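Local coordinates for protein monooxygenase (Agrobacterium tumefaciens, PDB 2I7G) that probably acts as a flavin-dependent monooxygenase of the luciferase-like family, with a TIM-barrel fold and a substrate that is not known, at residues S117-A131 with P187-A199. Residues are numbered along the deposited sequence; the frame is centred on the assembly and turned at random.
Sequences STVDLLSNGRAEIMA and PRPLQERLPVWIA
Asp120, in the last turn of helix 109-122, binds the loop before strand 196-200 with both carboxylate oxygens. Asp120 OD2 takes the backbone N of Gln191 at 2.9 Å, nearly straight, and more weakly that of Leu190. Asp120 OD1 accepts NE2 of Gln191 at 2.8 Å from above the carboxylate plane, while its anti lone pair receives the N of Ala127. Three N-H groups and a weak fourth thus converge on one side chain, probably favouring the carboxylate form. Extended beyond CG (chi2 177°), Gln191 also brings NE2 to Ala127 O at 2.8 Å, within its own amide plane and on a carbonyl lone pair; with OE1 bonded to Arg96, the amide's rotation is fixed. Farther along the loop, Leu121 CD1 lies 3.7 Å from CG of Pro187, which follows a cis peptide bond, and Leu190 CD2 lies over the backbone of Asn124, where a Schellman motif ends the helix. Strands 127-131 and 196-200 are parallel neighbours in the TIM barrel wall; their pairing begins just before the second strand, with Ile129 N to Pro195 O, and continues to Ala199 N to Ala131 O. Ile129 and Val196 share one face; on the other Met130, a selenomethionine, sets CG against Ala199 CB at 3.9 Å. Glu128, salt-bridged to Arg96 and Arg329, lies alongside Trp197, carboxylate and indole planes 13° apart; a water accepts from Trp197 NE1 and donates weakly to Glu128 OE2.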
# COMPACT_ATOMS: atom_id res chain seq x y z
N SER B 117 -1.34 5.77 7.42
CA SER B 117 -2.22 6.96 7.45
C SER B 117 -3.21 6.87 6.27
O SER B 117 -4.39 7.21 6.41
CB SER B 117 -1.40 8.25 7.39
OG SER B 117 -0.75 8.47 8.64
N THR B 118 -2.74 6.39 5.12
CA THR B 118 -3.62 6.21 3.96
C THR B 118 -4.70 5.14 4.26
O THR B 118 -5.88 5.33 3.98
CB THR B 118 -2.78 5.90 2.71
OG1 THR B 118 -1.90 7.02 2.45
CG2 THR B 118 -3.71 5.75 1.49
N VAL B 119 -4.28 4.04 4.88
CA VAL B 119 -5.24 2.98 5.26
C VAL B 119 -6.23 3.58 6.27
O VAL B 119 -7.44 3.28 6.21
CB VAL B 119 -4.51 1.79 5.90
CG1 VAL B 119 -5.55 0.77 6.37
CG2 VAL B 119 -3.61 1.10 4.86
N ASP B 120 -5.72 4.38 7.18
CA ASP B 120 -6.58 5.05 8.17
C ASP B 120 -7.67 5.89 7.48
O ASP B 120 -8.84 5.87 7.89
CB ASP B 120 -5.81 5.94 9.15
CG ASP B 120 -6.57 6.14 10.43
OD1 ASP B 120 -7.03 5.10 11.01
OD2 ASP B 120 -6.74 7.31 10.84
N LEU B 121 -7.28 6.66 6.47
CA LEU B 121 -8.24 7.46 5.72
C LEU B 121 -9.25 6.61 4.95
O LEU B 121 -10.47 6.91 4.97
CB LEU B 121 -7.49 8.44 4.80
CG LEU B 121 -6.65 9.51 5.53
CD1 LEU B 121 -5.97 10.32 4.41
CD2 LEU B 121 -7.50 10.41 6.42
N LEU B 122 -8.75 5.57 4.27
CA LEU B 122 -9.61 4.67 3.51
C LEU B 122 -10.62 3.93 4.39
O LEU B 122 -11.73 3.58 3.92
CB LEU B 122 -8.78 3.61 2.78
CG LEU B 122 -7.93 4.17 1.61
CD1 LEU B 122 -6.80 3.14 1.16
CD2 LEU B 122 -8.85 4.64 0.43
N SER B 123 -10.21 3.64 5.63
CA SER B 123 -11.02 2.86 6.62
C SER B 123 -11.81 3.72 7.62
O SER B 123 -12.41 3.18 8.55
CB SER B 123 -10.09 1.92 7.41
OG SER B 123 -9.23 2.66 8.28
N ASN B 124 -11.75 5.03 7.44
CA ASN B 124 -12.41 5.97 8.34
C ASN B 124 -11.99 5.80 9.81
O ASN B 124 -12.83 5.85 10.70
CB ASN B 124 -13.93 5.84 8.16
CG ASN B 124 -14.38 6.25 6.78
OD1 ASN B 124 -14.72 5.41 5.93
ND2 ASN B 124 -14.30 7.54 6.51
N GLY B 125 -10.69 5.61 10.05
CA GLY B 125 -10.11 5.66 11.40
C GLY B 125 -9.87 4.32 12.06
O GLY B 125 -9.87 4.23 13.29
N ARG B 126 -9.63 3.27 11.25
CA ARG B 126 -9.52 1.89 11.79
C ARG B 126 -8.10 1.25 11.70
O ARG B 126 -7.93 0.04 12.07
CB ARG B 126 -10.53 1.00 11.09
CG ARG B 126 -11.96 1.22 11.54
CD ARG B 126 -12.96 0.38 10.83
NE ARG B 126 -13.05 0.63 9.38
CZ ARG B 126 -12.97 -0.31 8.44
NH1 ARG B 126 -12.76 -1.61 8.71
NH2 ARG B 126 -13.10 0.07 7.16
N ALA B 127 -7.09 2.03 11.27
CA ALA B 127 -5.73 1.48 11.10
C ALA B 127 -4.89 1.48 12.39
O ALA B 127 -5.05 2.37 13.26
CB ALA B 127 -4.94 2.23 9.94
N GLU B 128 -3.98 0.51 12.45
CA GLU B 128 -2.97 0.43 13.52
C GLU B 128 -1.70 -0.19 12.95
O GLU B 128 -1.71 -0.91 11.90
CB GLU B 128 -3.47 -0.44 14.71
CG GLU B 128 -4.81 -0.06 15.29
CD GLU B 128 -5.16 -0.88 16.51
OE1 GLU B 128 -4.40 -1.84 16.83
OE2 GLU B 128 -6.20 -0.56 17.12
N ILE B 129 -0.60 0.10 13.65
CA ILE B 129 0.70 -0.49 13.31
C ILE B 129 1.14 -1.33 14.51
O ILE B 129 1.09 -0.84 15.65
CB ILE B 129 1.78 0.62 13.07
CG1 ILE B 129 1.39 1.49 11.86
CG2 ILE B 129 3.17 -0.06 12.91
CD1 ILE B 129 2.21 2.85 11.77
N MSE B 130 1.55 -2.58 14.26
CA MSE B 130 2.21 -3.36 15.32
C MSE B 130 3.64 -3.61 14.86
O MSE B 130 3.87 -4.32 13.87
CB MSE B 130 1.47 -4.67 15.61
CG MSE B 130 2.16 -5.47 16.69
SE MSE B 130 1.43 -7.32 16.76
CE MSE B 130 -0.47 -7.00 16.46
N ALA B 131 4.57 -2.94 15.53
CA ALA B 131 5.97 -3.00 15.11
C ALA B 131 6.70 -4.08 15.91
O ALA B 131 6.54 -4.19 17.14
CB ALA B 131 6.62 -1.67 15.33
N PRO B 187 -0.42 11.98 3.79
CA PRO B 187 -1.54 12.69 4.38
C PRO B 187 -1.64 12.43 5.88
O PRO B 187 -1.15 11.39 6.38
CB PRO B 187 -2.77 12.07 3.68
CG PRO B 187 -2.38 10.63 3.49
CD PRO B 187 -0.86 10.70 3.17
N ARG B 188 -2.28 13.36 6.59
CA ARG B 188 -2.50 13.15 8.03
C ARG B 188 -3.63 12.11 8.20
O ARG B 188 -4.56 12.07 7.40
CB ARG B 188 -2.90 14.48 8.71
CG ARG B 188 -1.87 15.61 8.52
CD ARG B 188 -0.46 15.10 8.82
NE ARG B 188 -0.31 14.65 10.21
CZ ARG B 188 0.80 14.10 10.70
NH1 ARG B 188 1.85 13.83 9.90
NH2 ARG B 188 0.83 13.79 12.01
N PRO B 189 -3.50 11.23 9.21
CA PRO B 189 -4.56 10.24 9.39
C PRO B 189 -5.81 10.84 9.96
O PRO B 189 -5.83 12.05 10.30
CB PRO B 189 -3.96 9.25 10.39
CG PRO B 189 -2.97 10.02 11.16
CD PRO B 189 -2.40 11.06 10.18
N LEU B 190 -6.84 10.01 10.09
CA LEU B 190 -8.07 10.45 10.76
C LEU B 190 -8.01 10.38 12.30
O LEU B 190 -8.44 11.32 12.99
CB LEU B 190 -9.25 9.65 10.20
CG LEU B 190 -10.69 10.14 10.34
CD1 LEU B 190 -10.95 11.60 9.93
CD2 LEU B 190 -11.50 9.21 9.45
N GLN B 191 -7.48 9.28 12.83
CA GLN B 191 -7.36 9.12 14.28
C GLN B 191 -6.42 10.20 14.84
O GLN B 191 -5.44 10.57 14.19
CB GLN B 191 -6.82 7.73 14.64
CG GLN B 191 -7.81 6.60 14.35
CD GLN B 191 -7.20 5.24 14.66
OE1 GLN B 191 -7.30 4.74 15.78
NE2 GLN B 191 -6.52 4.66 13.68
N GLU B 192 -6.72 10.69 16.04
CA GLU B 192 -5.85 11.69 16.69
C GLU B 192 -4.41 11.18 16.87
O GLU B 192 -3.43 11.90 16.61
CB GLU B 192 -6.43 12.16 18.02
CG GLU B 192 -5.53 13.20 18.69
CD GLU B 192 -6.28 14.24 19.51
OE1 GLU B 192 -7.35 13.91 20.07
OE2 GLU B 192 -5.77 15.39 19.60
N ARG B 193 -4.29 9.92 17.26
CA ARG B 193 -3.00 9.28 17.45
C ARG B 193 -3.09 7.89 16.82
O ARG B 193 -3.78 7.01 17.35
CB ARG B 193 -2.69 9.15 18.95
CG ARG B 193 -1.23 9.40 19.34
CD ARG B 193 -0.90 10.89 19.26
NE ARG B 193 0.14 11.34 20.20
CZ ARG B 193 -0.08 11.69 21.47
NH1 ARG B 193 -1.30 11.65 21.99
NH2 ARG B 193 0.94 12.09 22.23
N LEU B 194 -2.42 7.70 15.70
CA LEU B 194 -2.40 6.38 15.05
C LEU B 194 -1.86 5.36 16.06
O LEU B 194 -0.72 5.50 16.51
CB LEU B 194 -1.50 6.44 13.81
CG LEU B 194 -1.52 5.33 12.74
CD1 LEU B 194 -2.86 5.25 12.01
CD2 LEU B 194 -0.40 5.53 11.73
N PRO B 195 -2.67 4.35 16.46
CA PRO B 195 -2.12 3.40 17.44
C PRO B 195 -0.86 2.68 16.92
O PRO B 195 -0.79 2.26 15.73
CB PRO B 195 -3.29 2.44 17.72
CG PRO B 195 -4.52 3.17 17.19
CD PRO B 195 -4.05 3.99 16.06
N VAL B 196 0.14 2.62 17.80
CA VAL B 196 1.35 1.87 17.54
C VAL B 196 1.53 0.90 18.72
O VAL B 196 1.62 1.33 19.88
CB VAL B 196 2.57 2.77 17.39
CG1 VAL B 196 3.85 1.92 17.27
CG2 VAL B 196 2.39 3.67 16.14
N TRP B 197 1.50 -0.39 18.41
CA TRP B 197 1.75 -1.46 19.38
C TRP B 197 3.15 -2.01 19.15
O TRP B 197 3.63 -2.03 18.02
CB TRP B 197 0.77 -2.64 19.15
CG TRP B 197 -0.63 -2.35 19.60
CD1 TRP B 197 -1.52 -1.44 19.05
CD2 TRP B 197 -1.32 -2.99 20.67
NE1 TRP B 197 -2.70 -1.48 19.74
CE2 TRP B 197 -2.61 -2.43 20.73
CE3 TRP B 197 -0.96 -3.97 21.61
CZ2 TRP B 197 -3.55 -2.81 21.70
CZ3 TRP B 197 -1.90 -4.36 22.57
CH2 TRP B 197 -3.19 -3.77 22.60
N ILE B 198 3.77 -2.52 20.21
CA ILE B 198 5.05 -3.16 20.12
C ILE B 198 4.84 -4.68 20.32
O ILE B 198 4.36 -5.13 21.38
CB ILE B 198 6.05 -2.60 21.16
CG1 ILE B 198 6.23 -1.10 20.98
CG2 ILE B 198 7.39 -3.36 21.10
CD1 ILE B 198 6.58 -0.64 19.59
N ALA B 199 5.22 -5.46 19.32
CA ALA B 199 5.21 -6.93 19.44
C ALA B 199 6.47 -7.40 20.15
O ALA B 199 7.59 -6.98 19.81
CB ALA B 199 5.10 -7.59 18.05
O HOH W 1 -5.20 0.22 19.65